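Local coordinates for protein BlEst2 (Bacillus licheniformis, PDB 6WPX) that probably hydrolyses ester bonds as a lipase-like esterase with an alpha/beta-hydrolase domain, captured here in its propeptide form with an autoinhibitory C-terminal domain, at residues Gly299-Glu304 with Val316-Asn321. Residues are numbered along the deposited sequence; the frame is centred on the assembly and turned at random.
Sequences GLREEE and VHWLSN
The indole of W318 meets strand 300-307 by its edge: R301 CG lies in the ring plane, 3.9 Å from W318 CH2, and E303 CG sits near that plane too, 4.4 Å from W318 CZ3. F379 stacks on the ring, while I369 and S371 of strand 365-372 also touch the W318 side chain. With CG anti to the backbone N (chi1 -174°), the tryptophan sends its six-membered ring across to the other strand, whose backbone stays 10.4 Å away between E303 CA and W318 CA. R301 crosses the indole at about a right angle; its chain bends at chi2, carrying the guanidinium away from the aromatic edge, the two planes 72° apart. There R301 NE gives E303 OE1 a hydrogen bond of 3.1 Å within a salt bridge, reaching the oxygen from above the carboxylate plane, and R301 NH2 adds a weak one to the same atom. Shortening R301 to an alanine is likely to strip the CH2 edge of its aliphatic neighbour and deprive E303 of this charged mate. The example is consistent with two antiparallel sheets facing each other, side chains between them. No hydrogen bond spans the two segments: their contact is apolar, aliphatic stems against an aromatic edge, while the arginine-glutamate charges are matched within their own strand and W318 NE1 is satisfied by E377 OE1.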
ATOM      1  N   GLY A 299     -27.292  -0.874  12.518  1.00 33.04           N
ATOM      2  CA  GLY A 299     -27.615  -1.540  13.775  1.00 33.08           C
ATOM      3  C   GLY A 299     -26.808  -2.805  13.951  1.00 32.69           C
ATOM      4  O   GLY A 299     -25.648  -2.759  14.366  1.00 32.53           O
ATOM      5  N   LEU A 300     -27.412  -3.938  13.603  1.00 26.46           N
ATOM      6  CA  LEU A 300     -26.743  -5.219  13.669  1.00 24.49           C
ATOM      7  C   LEU A 300     -26.439  -5.695  12.252  1.00 28.62           C
ATOM      8  O   LEU A 300     -27.332  -5.742  11.397  1.00 26.96           O
ATOM      9  CB  LEU A 300     -27.608  -6.260  14.404  1.00 24.29           C
ATOM     10  CG  LEU A 300     -27.096  -7.721  14.357  1.00 27.33           C
ATOM     11  CD1 LEU A 300     -25.826  -7.903  15.174  1.00 27.01           C
ATOM     12  CD2 LEU A 300     -28.176  -8.687  14.820  1.00 30.94           C
ATOM     13  N   ARG A 301     -25.165  -6.036  12.001  1.00 26.55           N
ATOM     14  CA  ARG A 301     -24.760  -6.610  10.730  1.00 24.63           C
ATOM     15  C   ARG A 301     -23.992  -7.869  11.029  1.00 25.64           C
ATOM     16  O   ARG A 301     -23.017  -7.846  11.789  1.00 25.45           O
ATOM     17  CB  ARG A 301     -23.898  -5.652   9.886  1.00 23.39           C
ATOM     18  CG  ARG A 301     -23.390  -6.268   8.562  1.00 24.62           C
ATOM     19  CD  ARG A 301     -24.528  -6.365   7.563  1.00 32.07           C
ATOM     20  NE  ARG A 301     -24.106  -6.691   6.208  1.00 40.05           N
ATOM     21  CZ  ARG A 301     -24.216  -5.875   5.167  1.00 55.89           C
ATOM     22  NH1 ARG A 301     -24.688  -4.645   5.323  1.00 45.62           N
ATOM     23  NH2 ARG A 301     -23.822  -6.270   3.966  1.00 44.59           N
ATOM     24  N   GLU A 302     -24.417  -8.960  10.409  1.00 20.42           N
ATOM     25  CA  GLU A 302     -23.728 -10.231  10.554  1.00 21.05           C
ATOM     26  C   GLU A 302     -23.221 -10.666   9.200  1.00 24.28           C
ATOM     27  O   GLU A 302     -23.909 -10.478   8.192  1.00 20.52           O
ATOM     28  CB  GLU A 302     -24.628 -11.298  11.178  1.00 22.70           C
ATOM     29  CG  GLU A 302     -25.199 -10.905  12.537  1.00 36.20           C
ATOM     30  CD  GLU A 302     -25.890 -11.996  13.341  1.00 61.45           C
ATOM     31  OE1 GLU A 302     -25.689 -12.004  14.574  1.00 52.41           O
ATOM     32  OE2 GLU A 302     -26.669 -12.799  12.775  1.00 64.37           O
ATOM     33  N   GLU A 303     -22.007 -11.226   9.176  1.00 21.95           N
ATOM     34  CA  GLU A 303     -21.387 -11.758   7.963  1.00 20.13           C
ATOM     35  C   GLU A 303     -20.868 -13.143   8.248  1.00 23.73           C
ATOM     36  O   GLU A 303     -20.023 -13.320   9.131  1.00 23.47           O
ATOM     37  CB  GLU A 303     -20.223 -10.860   7.455  1.00 20.05           C
ATOM     38  CG  GLU A 303     -20.673  -9.560   6.811  1.00 25.80           C
ATOM     39  CD  GLU A 303     -21.442  -9.636   5.501  1.00 37.59           C
ATOM     40  OE1 GLU A 303     -21.953  -8.573   5.080  1.00 28.14           O
ATOM     41  OE2 GLU A 303     -21.573 -10.737   4.918  1.00 25.46           O
ATOM     42  N   GLU A 304     -21.380 -14.120   7.522  1.00 21.05           N
ATOM     43  CA  GLU A 304     -20.922 -15.493   7.679  1.00 22.99           C
ATOM     44  C   GLU A 304     -19.699 -15.703   6.806  1.00 25.89           C
ATOM     45  O   GLU A 304     -19.509 -14.999   5.822  1.00 24.97           O
ATOM     46  CB  GLU A 304     -22.011 -16.496   7.280  1.00 24.92           C
ATOM     47  CG  GLU A 304     -23.156 -16.580   8.272  1.00 32.68           C
ATOM     48  CD  GLU A 304     -24.168 -17.667   7.957  1.00 52.96           C
ATOM     49  OE1 GLU A 304     -24.232 -18.127   6.795  1.00 36.65           O
ATOM     50  OE2 GLU A 304     -24.909 -18.058   8.884  1.00 48.98           O
ATOM     51  N   VAL A 316      -8.916 -11.787  11.631  1.00 19.44           N
ATOM     52  CA  VAL A 316     -10.288 -11.328  11.405  1.00 18.21           C
ATOM     53  C   VAL A 316     -10.325  -9.845  11.708  1.00 18.80           C
ATOM     54  O   VAL A 316      -9.932  -9.423  12.790  1.00 19.39           O
ATOM     55  CB  VAL A 316     -11.285 -12.144  12.282  1.00 22.23           C
ATOM     56  CG1 VAL A 316     -12.737 -11.771  11.990  1.00 21.20           C
ATOM     57  CG2 VAL A 316     -11.084 -13.644  12.111  1.00 22.62           C
ATOM     58  N   HIS A 317     -10.741  -9.057  10.726  1.00 14.09           N
ATOM     59  CA  HIS A 317     -10.735  -7.610  10.837  1.00 14.24           C
ATOM     60  C   HIS A 317     -12.054  -6.996  10.470  1.00 19.93           C
ATOM     61  O   HIS A 317     -12.584  -7.283   9.397  1.00 19.42           O
ATOM     62  CB  HIS A 317      -9.635  -7.012   9.927  1.00 13.13           C
ATOM     63  CG  HIS A 317      -8.339  -7.720  10.061  1.00 15.79           C
ATOM     64  ND1 HIS A 317      -7.411  -7.342  11.011  1.00 16.82           N
ATOM     65  CD2 HIS A 317      -7.878  -8.804   9.404  1.00 16.16           C
ATOM     66  CE1 HIS A 317      -6.423  -8.212  10.912  1.00 15.89           C
ATOM     67  NE2 HIS A 317      -6.654  -9.103   9.956  1.00 16.01           N
ATOM     68  N   TRP A 318     -12.545  -6.099  11.325  1.00 18.47           N
ATOM     69  CA  TRP A 318     -13.742  -5.331  11.011  1.00 18.79           C
ATOM     70  C   TRP A 318     -13.294  -3.865  10.963  1.00 20.18           C
ATOM     71  O   TRP A 318     -13.046  -3.256  12.000  1.00 20.80           O
ATOM     72  CB  TRP A 318     -14.864  -5.562  12.035  1.00 18.56           C
ATOM     73  CG  TRP A 318     -16.159  -4.887  11.669  1.00 20.13           C
ATOM     74  CD1 TRP A 318     -16.518  -3.597  11.936  1.00 23.27           C
ATOM     75  CD2 TRP A 318     -17.264  -5.477  10.964  1.00 19.93           C
ATOM     76  NE1 TRP A 318     -17.787  -3.348  11.454  1.00 22.63           N
ATOM     77  CE2 TRP A 318     -18.259  -4.481  10.834  1.00 23.15           C
ATOM     78  CE3 TRP A 318     -17.491  -6.744  10.385  1.00 20.98           C
ATOM     79  CZ2 TRP A 318     -19.490  -4.729  10.212  1.00 21.99           C
ATOM     80  CZ3 TRP A 318     -18.698  -6.975   9.730  1.00 22.23           C
ATOM     81  CH2 TRP A 318     -19.694  -5.985   9.678  1.00 22.84           C
ATOM     82  N   LEU A 319     -13.131  -3.325   9.755  1.00 16.41           N
ATOM     83  CA  LEU A 319     -12.744  -1.914   9.570  1.00 15.42           C
ATOM     84  C   LEU A 319     -13.996  -1.100   9.559  1.00 19.30           C
ATOM     85  O   LEU A 319     -14.972  -1.501   8.936  1.00 18.90           O
ATOM     86  CB  LEU A 319     -11.976  -1.688   8.260  1.00 14.85           C
ATOM     87  CG  LEU A 319     -10.544  -2.239   8.184  1.00 17.83           C
ATOM     88  CD1 LEU A 319     -10.544  -3.743   7.860  1.00 17.68           C
ATOM     89  CD2 LEU A 319      -9.758  -1.472   7.154  1.00 19.17           C
ATOM     90  N   SER A 320     -13.989   0.024  10.284  1.00 19.17           N
ATOM     91  CA  SER A 320     -15.151   0.903  10.417  1.00 20.33           C
ATOM     92  C   SER A 320     -14.709   2.370  10.479  1.00 24.44           C
ATOM     93  O   SER A 320     -13.541   2.650  10.726  1.00 22.73           O
ATOM     94  CB  SER A 320     -15.914   0.557  11.694  1.00 24.37           C
ATOM     95  OG  SER A 320     -17.049   1.397  11.879  1.00 25.76           O
ATOM     96  N   ASN A 321     -15.645   3.295  10.275  1.00 25.72           N
ATOM     97  CA  ASN A 321     -15.355   4.716  10.395  1.00 27.54           C
ATOM     98  C   ASN A 321     -15.431   5.136  11.873  1.00 35.32           C
ATOM     99  O   ASN A 321     -15.046   6.255  12.212  1.00 37.91           O
ATOM    100  CB  ASN A 321     -16.290   5.555   9.517  1.00 27.50           C
ATOM    101  CG  ASN A 321     -17.740   5.321   9.783  1.00 40.62           C
ATOM    102  OD1 ASN A 321     -18.256   4.221   9.598  1.00 28.35           O
ATOM    103  ND2 ASN A 321     -18.446   6.385  10.127  1.00 39.01           N
TER